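Local coordinates for protein profilin (Schizosaccharomyces pombe, PDB 3D9Y) that binds monomeric actin, restraining or promoting its polymerization according to concentration, and is essential for cytokinesis in fission yeast, at residues T71-A74 with I79-K82. Residues are numbered along the deposited sequence; the frame is centred on the assembly and turned at random.
Sequences TIRA and IYGK
Two residues, Ile72 and Arg73, sit across from the single Tyr80, which makes a classic beta bulge in the antiparallel hairpin of strands 67-74 and 78-83. The carbonyl of Tyr80 takes two amides. Ile72 N donates to Tyr80 O at 2.9 Å, nearly straight; the bond from Arg73 N to Tyr80 O is weak, at 3.3 Å. In return Tyr80 N donates to Arg73 O at 2.8 Å, and Ile79 CA, 3.3 Å from Arg73 O, adds a CA-H...O contact. The extra residue shifts the register by one, between the non-hydrogen-bonded pair Thr71-Gly81 and the hydrogen-bonded pair Arg73-Tyr80.

The buried side holds Thr71, Gly81 and Ile79; Arg73, Ile72 and Lys82 are all exposed to solvent. On that outer side the broader overlap is between Arg73 and Tyr80, which extend alongside each other in one direction. With CG anti to the backbone N (chi1 176°), the arginine brings CD over one face of the ring, with CB beside CG and CD2; Arg73 CD sits 4.1 Å from the Tyr80 ring centroid, a CH-pi contact. The chain then bends at chi3, leaving the guanidinium 75° from the ring plane, where Arg73 NH1 forms a salt bridge with Glu75. Tyr80 OH hydrogen-bonds Glu116 OE2. An alanine here would probably leave Arg73 CD without the ring face it lies on and Glu116 without a hydroxyl partner. Ile72 meets Lys82 more sparingly, through CG2 alone, 3.7 Å from Lys82 CG, the two side chains roughly perpendicular.

On the opposite face of the sheet from Arg73 and Tyr80, Thr71, Ala74 and Ile79 pack against helix 56-60, and Thr71 OG1 is hydrogen-bonded to Met57 O. Beyond Ile79 and Gly81 the sheet continues through backbone bonds to Cys90 and Ile88 of strand 86-92, while Glu116 ties Tyr80 to the C-terminal helix 108-125.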
loop_
_atom_site.group_PDB
_atom_site.type_symbol
_atom_site.label_atom_id
_atom_site.label_comp_id
_atom_site.label_asym_id
_atom_site.label_seq_id
_atom_site.Cartn_x
_atom_site.Cartn_y
_atom_site.Cartn_z
ATOM N N THR A 71 9.139 -7.907 -5.027
ATOM C CA THR A 71 8.146 -8.477 -4.122
ATOM C C THR A 71 8.826 -9.377 -3.073
ATOM O O THR A 71 9.614 -10.269 -3.423
ATOM C CB THR A 71 7.096 -9.296 -4.921
ATOM O OG1 THR A 71 6.561 -8.501 -5.994
ATOM C CG2 THR A 71 5.983 -9.762 -4.037
ATOM N N ILE A 72 8.530 -9.142 -1.792
ATOM C CA ILE A 72 9.068 -9.976 -0.709
ATOM C C ILE A 72 7.984 -10.735 0.064
ATOM O O ILE A 72 8.269 -11.721 0.749
ATOM C CB ILE A 72 9.968 -9.169 0.260
ATOM C CG1 ILE A 72 9.173 -8.063 0.959
ATOM C CG2 ILE A 72 11.197 -8.628 -0.501
ATOM C CD1 ILE A 72 9.858 -7.441 2.125
ATOM N N ARG A 73 6.742 -10.274 -0.058
ATOM C CA ARG A 73 5.592 -10.979 0.482
ATOM C C ARG A 73 4.405 -10.746 -0.431
ATOM O O ARG A 73 4.180 -9.622 -0.893
ATOM C CB ARG A 73 5.268 -10.497 1.894
ATOM C CG ARG A 73 4.011 -11.134 2.488
ATOM C CD ARG A 73 3.908 -10.869 3.984
ATOM N NE ARG A 73 4.963 -11.538 4.739
ATOM C CZ ARG A 73 5.004 -12.845 5.010
ATOM N NH1 ARG A 73 4.047 -13.663 4.584
ATOM N NH2 ARG A 73 6.021 -13.343 5.699
ATOM N N ALA A 74 3.662 -11.816 -0.712
ATOM C CA ALA A 74 2.396 -11.696 -1.437
ATOM C C ALA A 74 1.417 -12.790 -0.995
ATOM O O ALA A 74 1.644 -13.983 -1.223
ATOM C CB ALA A 74 2.633 -11.736 -2.928
ATOM N N ILE A 79 0.707 -7.430 0.338
ATOM C CA ILE A 79 1.730 -7.447 -0.729
ATOM C C ILE A 79 2.797 -6.425 -0.350
ATOM O O ILE A 79 2.499 -5.240 -0.236
ATOM C CB ILE A 79 1.130 -7.086 -2.091
ATOM C CG1 ILE A 79 0.173 -8.191 -2.548
ATOM C CG2 ILE A 79 2.252 -6.871 -3.147
ATOM C CD1 ILE A 79 -0.652 -7.851 -3.756
ATOM N N TYR A 80 4.009 -6.899 -0.086
ATOM C CA TYR A 80 5.103 -6.048 0.384
ATOM C C TYR A 80 6.230 -6.110 -0.641
ATOM O O TYR A 80 6.495 -7.167 -1.212
ATOM C CB TYR A 80 5.708 -6.518 1.698
ATOM C CG TYR A 80 4.811 -6.656 2.915
ATOM C CD1 TYR A 80 3.504 -6.164 2.945
ATOM C CD2 TYR A 80 5.291 -7.289 4.047
ATOM C CE1 TYR A 80 2.697 -6.305 4.089
ATOM C CE2 TYR A 80 4.502 -7.444 5.187
ATOM C CZ TYR A 80 3.204 -6.945 5.205
ATOM O OH TYR A 80 2.429 -7.094 6.333
ATOM N N GLY A 81 6.921 -4.997 -0.823
ATOM C CA GLY A 81 8.069 -4.950 -1.731
ATOM C C GLY A 81 9.221 -4.145 -1.169
ATOM O O GLY A 81 9.067 -3.395 -0.187
ATOM N N LYS A 82 10.382 -4.298 -1.800
ATOM C CA LYS A 82 11.558 -3.546 -1.418
ATOM C C LYS A 82 12.287 -3.041 -2.662
ATOM O O LYS A 82 12.212 -3.650 -3.731
ATOM C CB LYS A 82 12.497 -4.390 -0.545
ATOM C CG LYS A 82 13.180 -5.533 -1.231
ATOM C CD LYS A 82 14.194 -6.232 -0.300
ATOM C CE LYS A 82 15.181 -7.074 -1.076
ATOM N NZ LYS A 82 15.866 -8.101 -0.233
#